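Local structure of Mab-21 domain-containing protein (Tribolium castaneum, 7LT2) at residues D43-A48 with K116-K121; K120-D125 with L135-S140; L149-N154 with I168-G173. The protein senses double-stranded RNA and catalyses the formation of 2',3'-cyclic GMP-AMP from ATP and GTP in innate immune signalling. All coordinates share one frame; numbering follows the deposited sequence.

Interaction 1: residues D43-A48 with K116-K121; sequences DPLFKA and KDFRKK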
loop_
_atom_site.group_PDB
_atom_site.type_symbol
_atom_site.label_atom_id
_atom_site.label_comp_id
_atom_site.label_asym_id
_atom_site.label_seq_id
_atom_site.Cartn_x
_atom_site.Cartn_y
_atom_site.Cartn_z
ATOM N N ASP A 43 -15.507 21.050 5.419
ATOM C CA ASP A 43 -16.667 20.174 5.339
ATOM C C ASP A 43 -16.976 19.540 6.688
ATOM O O ASP A 43 -16.263 18.629 7.129
ATOM C CB ASP A 43 -16.451 19.082 4.292
ATOM C CG ASP A 43 -17.734 18.370 3.930
ATOM O OD1 ASP A 43 -18.567 18.972 3.220
ATOM O OD2 ASP A 43 -17.917 17.214 4.358
ATOM N N PRO A 44 -18.039 19.981 7.363
ATOM C CA PRO A 44 -18.393 19.362 8.650
ATOM C C PRO A 44 -18.676 17.872 8.554
ATOM O O PRO A 44 -18.397 17.140 9.510
ATOM C CB PRO A 44 -19.641 20.147 9.079
ATOM C CG PRO A 44 -19.511 21.467 8.379
ATOM C CD PRO A 44 -18.871 21.154 7.055
ATOM N N LEU A 45 -19.231 17.397 7.437
ATOM C CA LEU A 45 -19.483 15.966 7.303
ATOM C C LEU A 45 -18.177 15.182 7.252
ATOM O O LEU A 45 -18.078 14.101 7.845
ATOM C CB LEU A 45 -20.329 15.689 6.059
ATOM C CG LEU A 45 -20.677 14.222 5.778
ATOM C CD1 LEU A 45 -21.277 13.527 6.995
ATOM C CD2 LEU A 45 -21.634 14.131 4.587
ATOM N N PHE A 46 -17.156 15.708 6.563
ATOM C CA PHE A 46 -15.855 15.047 6.600
ATOM C C PHE A 46 -15.290 15.037 8.009
ATOM O O PHE A 46 -14.742 14.024 8.455
ATOM C CB PHE A 46 -14.853 15.711 5.654
ATOM C CG PHE A 46 -13.436 15.215 5.846
ATOM C CD1 PHE A 46 -13.096 13.913 5.514
ATOM C CD2 PHE A 46 -12.461 16.036 6.393
ATOM C CE1 PHE A 46 -11.798 13.442 5.706
ATOM C CE2 PHE A 46 -11.160 15.569 6.588
ATOM C CZ PHE A 46 -10.835 14.273 6.240
ATOM N N LYS A 47 -15.407 16.157 8.726
ATOM C CA LYS A 47 -14.885 16.188 10.087
ATOM C C LYS A 47 -15.584 15.154 10.958
ATOM O O LYS A 47 -14.944 14.485 11.776
ATOM C CB LYS A 47 -15.033 17.588 10.681
ATOM C CG LYS A 47 -14.328 17.754 12.021
ATOM C CD LYS A 47 -14.447 19.177 12.518
ATOM C CE LYS A 47 -13.660 19.375 13.805
ATOM N NZ LYS A 47 -13.559 20.818 14.125
ATOM N N ALA A 48 -16.896 14.983 10.764
ATOM C CA ALA A 48 -17.642 14.005 11.550
ATOM C C ALA A 48 -17.256 12.576 11.182
ATOM O O ALA A 48 -17.126 11.721 12.065
ATOM C CB ALA A 48 -19.145 14.219 11.361
ATOM N N LYS A 116 -26.990 15.117 7.024
ATOM C CA LYS A 116 -28.162 15.378 6.192
ATOM C C LYS A 116 -27.913 15.018 4.733
ATOM O O LYS A 116 -28.815 14.518 4.051
ATOM C CB LYS A 116 -28.585 16.845 6.295
ATOM C CG LYS A 116 -29.841 17.151 5.470
ATOM C CD LYS A 116 -30.252 18.610 5.552
ATOM C CE LYS A 116 -31.583 18.832 4.836
ATOM N NZ LYS A 116 -32.617 17.897 5.358
ATOM N N ASP A 117 -26.703 15.263 4.232
ATOM C CA ASP A 117 -26.405 15.012 2.831
ATOM C C ASP A 117 -25.621 13.723 2.607
ATOM O O ASP A 117 -25.141 13.499 1.491
ATOM C CB ASP A 117 -25.638 16.199 2.228
ATOM C CG ASP A 117 -26.497 17.454 2.084
ATOM O OD1 ASP A 117 -27.740 17.344 2.026
ATOM O OD2 ASP A 117 -25.920 18.559 2.019
ATOM N N PHE A 118 -25.488 12.865 3.626
ATOM C CA PHE A 118 -24.699 11.645 3.462
ATOM C C PHE A 118 -25.273 10.755 2.363
ATOM O O PHE A 118 -24.533 10.248 1.512
ATOM C CB PHE A 118 -24.609 10.872 4.783
ATOM C CG PHE A 118 -23.743 9.639 4.703
ATOM C CD1 PHE A 118 -22.377 9.728 4.919
ATOM C CD2 PHE A 118 -24.290 8.399 4.405
ATOM C CE1 PHE A 118 -21.567 8.603 4.834
ATOM C CE2 PHE A 118 -23.484 7.270 4.317
ATOM C CZ PHE A 118 -22.121 7.373 4.533
ATOM N N ARG A 119 -26.591 10.549 2.367
ATOM C CA ARG A 119 -27.210 9.702 1.353
ATOM C C ARG A 119 -26.947 10.240 -0.051
ATOM O O ARG A 119 -26.510 9.499 -0.940
ATOM C CB ARG A 119 -28.714 9.580 1.626
ATOM C CG ARG A 119 -29.451 8.719 0.621
ATOM C CD ARG A 119 -30.916 8.519 1.005
ATOM N NE ARG A 119 -31.095 7.474 2.010
ATOM C CZ ARG A 119 -31.754 7.626 3.153
ATOM N NH1 ARG A 119 -32.312 8.779 3.485
ATOM N NH2 ARG A 119 -31.877 6.588 3.973
ATOM N N LYS A 120 -27.203 11.536 -0.269
ATOM C CA LYS A 120 -26.977 12.133 -1.583
ATOM C C LYS A 120 -25.536 11.962 -2.034
ATOM O O LYS A 120 -25.274 11.724 -3.219
ATOM C CB LYS A 120 -27.302 13.629 -1.569
ATOM C CG LYS A 120 -28.734 14.030 -1.380
ATOM C CD LYS A 120 -28.821 15.542 -1.557
ATOM C CE LYS A 120 -29.792 16.162 -0.591
ATOM N NZ LYS A 120 -29.384 15.880 0.803
ATOM N N LYS A 121 -24.588 12.120 -1.110
ATOM C CA LYS A 121 -23.180 12.196 -1.486
ATOM C C LYS A 121 -22.527 10.831 -1.637
ATOM O O LYS A 121 -21.570 10.701 -2.408
ATOM C CB LYS A 121 -22.390 13.011 -0.456
ATOM C CG LYS A 121 -22.789 14.474 -0.344
ATOM C CD LYS A 121 -22.626 15.209 -1.657
ATOM C CE LYS A 121 -22.956 16.687 -1.499
ATOM N NZ LYS A 121 -22.101 17.340 -0.472
HETATM O O HOH W 1 -20.250 16.985 2.258
#
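Leu45 lays the CD2 methyl of its isobutyl group against the first turn of the helix at 118-122. Its nearest partner there is backbone, not side chain: CD2 of Leu45 stands 4.1 Å from CA of Phe118 and 4.5 Å from the carbonyl carbon of Asp117. The same methyl is 4.4 Å from CB of Phe118, while the other, CD1, lies loosely off the edge of the Phe118 ring, near its plane. CG of Leu45 is anti to the backbone N (chi1 180°), a torsion that carries both methyls across to the facing helix. The contact is small, about 127 Å² over both sides, and purely apolar where it is direct.

The polar link is made through water. Asp43 is the N-cap of the helix at 44-49: its OD2 accepts from Phe46 N at 2.8 Å, met on the anti side of the carboxylate and 19° from its plane. OD1 of Asp43 accepts a hydrogen bond from water 1 at 2.8 Å, and the same water accepts a weak bond from Lys121 NZ at 3.3 Å. One carboxylate thus caps its own helix and is linked to the neighbouring one through the water, weakly at the lysine end; its OD1 lies 5.4 Å from Lys121 NZ, a separation at which the opposite charges may still attract.

Placed in the nucleotidyltransferase domain, the contact joins two short helices beside the long helix 131-147, whose Trp137 and Leu141 meet Asp43 and Phe46. Within helix 118-122, Phe118 stacks with Phe122. Phe46 also packs on Ile75 and Leu77 of strand 70-77, which places the pair of helices at the flank of the central sheet.

Interaction 2: residues K120-D125 with L135-S140; sequences KKFLAD and LRWMES
Trp137, in the third position of 135-140, receives Phe122 and Lys121 across the contact. Ahead of it on helix 131-147 come Leu135 and Arg136, whose carbonyl oxygens accept from the amides of Glu139 and Ser140. At Trp137 itself, a chi1 of 177° extends the indole away from the backbone N and off the helix toward 120-125.

Phe122 meets that indole end on. Its CZ sits 3.3 Å above the indole plane, over the centre, with the closest approach at 3.4 Å from Phe122 CZ to Trp137 CD2. CE1 and CE2 follow to the two flanks, CE2 of Phe122 lying 3.7 Å from Trp137 CE3. The pair is an edge-to-face contact, tilted from a strict T: the planes meet at 51°, and the phenyl centroid is 4.6 Å from that of the five-membered ring. Lys121 adds its aliphatic part, CB resting 3.9 Å from Trp137 CD1, with CG and CD close behind; the bend at chi2 keeps CD beside Trp137 CD1, and a further bend at chi4 turns NZ. At the pyrrole corner NE1 of Trp137 gives its N-H to water 1 at 3.0 Å, the water lying in the indole plane.

Beyond the tryptophan, Met138 turns to Ile75 of strand 70-77, and Glu139 reaches Lys172. Phe122 also touches Leu45 and Leu49, which continues the apolar layer into the helix 44-49.

The chemistry is that of an aromatic core with a hydrated margin. The C-H at Phe122 CZ is directed at the indole face, an arrangement consistent with weak electrostatic attraction added to dispersion, and the indole N-H, the one polar group of these two rings, is satisfied by water.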
loop_
_atom_site.group_PDB
_atom_site.type_symbol
_atom_site.label_atom_id
_atom_site.label_comp_id
_atom_site.label_asym_id
_atom_site.label_seq_id
_atom_site.Cartn_x
_atom_site.Cartn_y
_atom_site.Cartn_z
ATOM N N LYS A 120 -27.203 11.536 -0.269
ATOM C CA LYS A 120 -26.977 12.133 -1.583
ATOM C C LYS A 120 -25.536 11.962 -2.034
ATOM O O LYS A 120 -25.274 11.724 -3.219
ATOM C CB LYS A 120 -27.302 13.629 -1.569
ATOM C CG LYS A 120 -28.734 14.030 -1.380
ATOM C CD LYS A 120 -28.821 15.542 -1.557
ATOM C CE LYS A 120 -29.792 16.162 -0.591
ATOM N NZ LYS A 120 -29.384 15.880 0.803
ATOM N N LYS A 121 -24.588 12.120 -1.110
ATOM C CA LYS A 121 -23.180 12.196 -1.486
ATOM C C LYS A 121 -22.527 10.831 -1.637
ATOM O O LYS A 121 -21.570 10.701 -2.408
ATOM C CB LYS A 121 -22.390 13.011 -0.456
ATOM C CG LYS A 121 -22.789 14.474 -0.344
ATOM C CD LYS A 121 -22.626 15.209 -1.657
ATOM C CE LYS A 121 -22.956 16.687 -1.499
ATOM N NZ LYS A 121 -22.101 17.340 -0.472
ATOM N N PHE A 122 -23.006 9.808 -0.922
ATOM C CA PHE A 122 -22.292 8.540 -0.840
ATOM C C PHE A 122 -23.063 7.314 -1.306
ATOM O O PHE A 122 -22.421 6.308 -1.636
ATOM C CB PHE A 122 -21.840 8.262 0.603
ATOM C CG PHE A 122 -20.775 9.180 1.109
ATOM C CD1 PHE A 122 -21.108 10.358 1.760
ATOM C CD2 PHE A 122 -19.435 8.846 0.979
ATOM C CE1 PHE A 122 -20.121 11.197 2.256
ATOM C CE2 PHE A 122 -18.447 9.682 1.469
ATOM C CZ PHE A 122 -18.792 10.859 2.108
ATOM N N LEU A 123 -24.394 7.340 -1.321
ATOM C CA LEU A 123 -25.185 6.123 -1.427
ATOM C C LEU A 123 -25.902 6.034 -2.766
ATOM O O LEU A 123 -26.410 7.032 -3.284
ATOM C CB LEU A 123 -26.212 6.040 -0.296
ATOM C CG LEU A 123 -25.599 6.065 1.103
ATOM C CD1 LEU A 123 -26.692 5.930 2.166
ATOM C CD2 LEU A 123 -24.548 4.961 1.239
ATOM N N ALA A 124 -25.944 4.827 -3.310
ATOM C CA ALA A 124 -26.709 4.545 -4.515
ATOM C C ALA A 124 -28.092 4.045 -4.099
ATOM O O ALA A 124 -28.515 4.240 -2.956
ATOM C CB ALA A 124 -25.952 3.547 -5.394
ATOM N N ASP A 125 -28.808 3.399 -5.015
ATOM C CA ASP A 125 -30.127 2.875 -4.694
ATOM C C ASP A 125 -30.039 1.845 -3.575
ATOM O O ASP A 125 -29.082 1.069 -3.492
ATOM C CB ASP A 125 -30.765 2.265 -5.945
ATOM C CG ASP A 125 -29.784 1.435 -6.761
ATOM O OD1 ASP A 125 -28.770 0.966 -6.197
ATOM O OD2 ASP A 125 -30.025 1.262 -7.975
ATOM N N LEU A 135 -15.544 8.540 -4.347
ATOM C CA LEU A 135 -14.359 9.125 -4.964
ATOM C C LEU A 135 -14.631 10.546 -5.451
ATOM O O LEU A 135 -13.783 11.434 -5.302
ATOM C CB LEU A 135 -13.872 8.234 -6.108
ATOM C CG LEU A 135 -13.221 6.913 -5.681
ATOM C CD1 LEU A 135 -13.182 5.927 -6.844
ATOM C CD2 LEU A 135 -11.811 7.154 -5.152
ATOM N N ARG A 136 -15.814 10.783 -6.026
ATOM C CA ARG A 136 -16.149 12.129 -6.485
ATOM C C ARG A 136 -16.271 13.094 -5.314
ATOM O O ARG A 136 -15.863 14.258 -5.416
ATOM C CB ARG A 136 -17.443 12.105 -7.300
ATOM C CG ARG A 136 -17.296 11.388 -8.624
ATOM C CD ARG A 136 -18.467 11.659 -9.552
ATOM N NE ARG A 136 -19.697 11.042 -9.074
ATOM C CZ ARG A 136 -20.030 9.776 -9.287
ATOM N NH1 ARG A 136 -19.233 8.952 -9.948
ATOM N NH2 ARG A 136 -21.196 9.327 -8.830
ATOM N N TRP A 137 -16.821 12.625 -4.192
ATOM C CA TRP A 137 -16.948 13.475 -3.014
ATOM C C TRP A 137 -15.582 13.877 -2.479
ATOM O O TRP A 137 -15.356 15.049 -2.152
ATOM C CB TRP A 137 -17.757 12.748 -1.942
ATOM C CG TRP A 137 -17.899 13.487 -0.652
ATOM C CD1 TRP A 137 -18.815 14.453 -0.358
ATOM C CD2 TRP A 137 -17.118 13.299 0.531
ATOM N NE1 TRP A 137 -18.647 14.886 0.938
ATOM C CE2 TRP A 137 -17.614 14.189 1.505
ATOM C CE3 TRP A 137 -16.053 12.459 0.865
ATOM C CZ2 TRP A 137 -17.073 14.271 2.787
ATOM C CZ3 TRP A 137 -15.515 12.542 2.138
ATOM C CH2 TRP A 137 -16.028 13.441 3.084
ATOM N N MET A 138 -14.651 12.923 -2.394
ATOM C CA MET A 138 -13.323 13.243 -1.880
ATOM C C MET A 138 -12.564 14.159 -2.836
ATOM O O MET A 138 -11.890 15.096 -2.398
ATOM C CB MET A 138 -12.537 11.954 -1.624
ATOM C CG MET A 138 -11.121 12.176 -1.119
ATOM S SD MET A 138 -11.070 13.072 0.452
ATOM C CE MET A 138 -11.676 11.826 1.582
ATOM N N GLU A 139 -12.665 13.904 -4.144
ATOM C CA GLU A 139 -12.028 14.774 -5.129
ATOM C C GLU A 139 -12.520 16.211 -4.989
ATOM O O GLU A 139 -11.723 17.156 -4.997
ATOM C CB GLU A 139 -12.297 14.238 -6.539
ATOM C CG GLU A 139 -11.911 15.175 -7.665
ATOM C CD GLU A 139 -12.344 14.650 -9.028
ATOM O OE1 GLU A 139 -13.034 13.609 -9.081
ATOM O OE2 GLU A 139 -11.996 15.283 -10.048
ATOM N N SER A 140 -13.836 16.393 -4.845
ATOM C CA SER A 140 -14.387 17.732 -4.658
ATOM C C SER A 140 -13.851 18.379 -3.385
ATOM O O SER A 140 -13.469 19.556 -3.390
ATOM C CB SER A 140 -15.916 17.658 -4.633
ATOM O OG SER A 140 -16.486 18.903 -4.285
HETATM O O HOH W 1 -20.250 16.985 2.258
#

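Interaction 3: residues L149-N154 with I168-G173; sequences LPWVNN and INWWKG
One face of the Trp151 indole carries Trp170, whose CH2 lies 3.4 Å above the plane, displaced from the centre toward the rim. The approach is made by the benzo end of each ring system: Trp170 CH2 is 3.5 Å from Trp151 CZ2, and Trp170 CZ2 is 3.9 Å from that same Trp151 atom. With planes at 50° and six-membered centroids 5.2 Å apart, the rings meet obliquely. A chi1 of 70° sets CG of Trp170 above its own main chain, flanked by N and C, and sends the six-membered ring to Trp151. At the pyrrole edge of Trp151, NE1 donates to the carbonyl oxygen of Leu146, fixing the indole against the end of helix 131-147.

Strand 156-161 runs between the two segments' strands, pairing antiparallel with each, and its Cys157 touches both tryptophans. The side chain of Trp170 is also about 9 Å from that of Asp193, a probable catalytic magnesium ligand by similarity to relatives. The contact therefore bridges two next-but-one strands of an antiparallel meander, 151-152, 156-161 and 164-171, at the surface edge of the mixed sheet of the Mab-21 nucleotidyltransferase domain.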
loop_
_atom_site.group_PDB
_atom_site.type_symbol
_atom_site.label_atom_id
_atom_site.label_comp_id
_atom_site.label_asym_id
_atom_site.label_seq_id
_atom_site.Cartn_x
_atom_site.Cartn_y
_atom_site.Cartn_z
ATOM N N LEU A 149 -5.540 27.271 0.262
ATOM C CA LEU A 149 -4.145 27.327 0.668
ATOM C C LEU A 149 -3.416 28.419 -0.097
ATOM O O LEU A 149 -3.828 28.807 -1.194
ATOM C CB LEU A 149 -3.470 25.978 0.420
ATOM C CG LEU A 149 -4.096 24.771 1.125
ATOM C CD1 LEU A 149 -3.329 23.498 0.790
ATOM C CD2 LEU A 149 -4.152 24.989 2.626
ATOM N N PRO A 150 -2.328 28.952 0.463
ATOM C CA PRO A 150 -1.516 29.921 -0.284
ATOM C C PRO A 150 -0.885 29.254 -1.495
ATOM O O PRO A 150 -0.316 28.165 -1.391
ATOM C CB PRO A 150 -0.450 30.359 0.730
ATOM C CG PRO A 150 -0.934 29.897 2.058
ATOM C CD PRO A 150 -1.788 28.695 1.807
ATOM N N TRP A 151 -0.993 29.907 -2.646
ATOM C CA TRP A 151 -0.364 29.424 -3.865
ATOM C C TRP A 151 0.831 30.297 -4.213
ATOM O O TRP A 151 0.766 31.527 -4.115
ATOM C CB TRP A 151 -1.341 29.405 -5.045
ATOM C CG TRP A 151 -2.458 28.402 -4.935
ATOM C CD1 TRP A 151 -2.759 27.616 -3.861
ATOM C CD2 TRP A 151 -3.423 28.087 -5.947
ATOM N NE1 TRP A 151 -3.859 26.831 -4.142
ATOM C CE2 TRP A 151 -4.282 27.102 -5.416
ATOM C CE3 TRP A 151 -3.646 28.545 -7.249
ATOM C CZ2 TRP A 151 -5.347 26.567 -6.145
ATOM C CZ3 TRP A 151 -4.704 28.014 -7.972
ATOM C CH2 TRP A 151 -5.541 27.034 -7.417
ATOM N N VAL A 152 1.922 29.652 -4.609
ATOM C CA VAL A 152 3.072 30.328 -5.186
ATOM C C VAL A 152 3.253 29.794 -6.599
ATOM O O VAL A 152 2.693 28.760 -6.972
ATOM C CB VAL A 152 4.355 30.128 -4.352
ATOM C CG1 VAL A 152 4.157 30.648 -2.939
ATOM C CG2 VAL A 152 4.756 28.659 -4.333
ATOM N N ASN A 153 4.034 30.521 -7.391
ATOM C CA ASN A 153 4.406 30.099 -8.749
ATOM C C ASN A 153 3.117 29.841 -9.529
ATOM O O ASN A 153 2.253 30.731 -9.581
ATOM C CB ASN A 153 5.369 28.920 -8.645
ATOM C CG ASN A 153 6.122 28.665 -9.934
ATOM O OD1 ASN A 153 5.523 28.519 -11.002
ATOM N ND2 ASN A 153 7.448 28.623 -9.845
ATOM N N ASN A 154 2.932 28.667 -10.129
ATOM C CA ASN A 154 1.729 28.351 -10.898
ATOM C C ASN A 154 0.978 27.230 -10.188
ATOM O O ASN A 154 1.310 26.051 -10.348
ATOM C CB ASN A 154 2.080 27.954 -12.329
ATOM C CG ASN A 154 0.850 27.702 -13.177
ATOM O OD1 ASN A 154 -0.105 28.476 -13.145
ATOM N ND2 ASN A 154 0.860 26.605 -13.926
ATOM N N ILE A 168 3.332 21.936 -2.602
ATOM C CA ILE A 168 2.414 20.864 -2.962
ATOM C C ILE A 168 1.858 21.157 -4.347
ATOM O O ILE A 168 1.227 22.200 -4.567
ATOM C CB ILE A 168 1.283 20.702 -1.937
ATOM C CG1 ILE A 168 1.840 20.212 -0.601
ATOM C CG2 ILE A 168 0.247 19.719 -2.448
ATOM C CD1 ILE A 168 0.766 19.951 0.420
ATOM N N ASN A 169 2.106 20.244 -5.276
ATOM C CA ASN A 169 1.479 20.242 -6.583
ATOM C C ASN A 169 0.464 19.107 -6.625
ATOM O O ASN A 169 0.516 18.180 -5.814
ATOM C CB ASN A 169 2.531 20.094 -7.687
ATOM C CG ASN A 169 3.474 21.284 -7.750
ATOM O OD1 ASN A 169 3.098 22.360 -8.219
ATOM N ND2 ASN A 169 4.701 21.098 -7.279
ATOM N N TRP A 170 -0.488 19.190 -7.551
ATOM C CA TRP A 170 -1.542 18.185 -7.543
ATOM C C TRP A 170 -2.039 17.915 -8.952
ATOM O O TRP A 170 -1.925 18.752 -9.855
ATOM C CB TRP A 170 -2.725 18.597 -6.667
ATOM C CG TRP A 170 -3.482 19.707 -7.258
ATOM C CD1 TRP A 170 -4.518 19.620 -8.149
ATOM C CD2 TRP A 170 -3.254 21.093 -7.038
ATOM N NE1 TRP A 170 -4.954 20.875 -8.486
ATOM C CE2 TRP A 170 -4.195 21.799 -7.817
ATOM C CE3 TRP A 170 -2.353 21.811 -6.251
ATOM C CZ2 TRP A 170 -4.260 23.186 -7.828
ATOM C CZ3 TRP A 170 -2.425 23.185 -6.261
ATOM C CH2 TRP A 170 -3.366 23.861 -7.048
ATOM N N TRP A 171 -2.631 16.735 -9.106
ATOM C CA TRP A 171 -3.176 16.250 -10.368
ATOM C C TRP A 171 -3.989 15.001 -10.061
ATOM O O TRP A 171 -3.931 14.455 -8.959
ATOM C CB TRP A 171 -2.067 15.952 -11.385
ATOM C CG TRP A 171 -1.031 14.988 -10.866
ATOM C CD1 TRP A 171 -1.065 13.625 -10.947
ATOM C CD2 TRP A 171 0.191 15.319 -10.190
ATOM N NE1 TRP A 171 0.058 13.089 -10.357
ATOM C CE2 TRP A 171 0.844 14.108 -9.887
ATOM C CE3 TRP A 171 0.794 16.523 -9.810
ATOM C CZ2 TRP A 171 2.065 14.064 -9.215
ATOM C CZ3 TRP A 171 2.011 16.478 -9.145
ATOM C CH2 TRP A 171 2.634 15.257 -8.859
ATOM N N LYS A 172 -4.737 14.537 -11.056
ATOM C CA LYS A 172 -5.553 13.334 -10.900
ATOM C C LYS A 172 -5.220 12.374 -12.035
ATOM O O LYS A 172 -5.727 12.519 -13.149
ATOM C CB LYS A 172 -7.036 13.683 -10.872
ATOM C CG LYS A 172 -7.928 12.536 -10.467
ATOM C CD LYS A 172 -9.326 13.031 -10.150
ATOM C CE LYS A 172 -10.250 11.878 -9.807
ATOM N NZ LYS A 172 -10.441 10.977 -10.975
ATOM N N GLY A 173 -4.359 11.401 -11.757
ATOM C CA GLY A 173 -4.020 10.368 -12.711
ATOM C C GLY A 173 -4.730 9.059 -12.469
ATOM O O GLY A 173 -4.384 8.051 -13.095
#

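Interactions 1 and 2 are buried neighbours that share helix 118-122: one side of it meets helix 44-49 through a leucine, another meets helix 131-147 through aromatic rings. They close into one cluster, since Leu45 touches Phe122, Phe46 packs on Trp137, and a single water joins Asp43, Trp137 and, weakly, Lys121. Interaction 3 is a surface contact of two tryptophans at the sheet edge, its centre about 23 Å from that of interaction 2. Helix 131-147 leads along the chain into its first segment, and Glu139 packs on Lys172. Relative to helix 131-147, the aliphatic packing of interaction 1 lies beside it, the edge-to-face rings of interaction 2 on it, and the oblique indoles of interaction 3 by its C-terminal end.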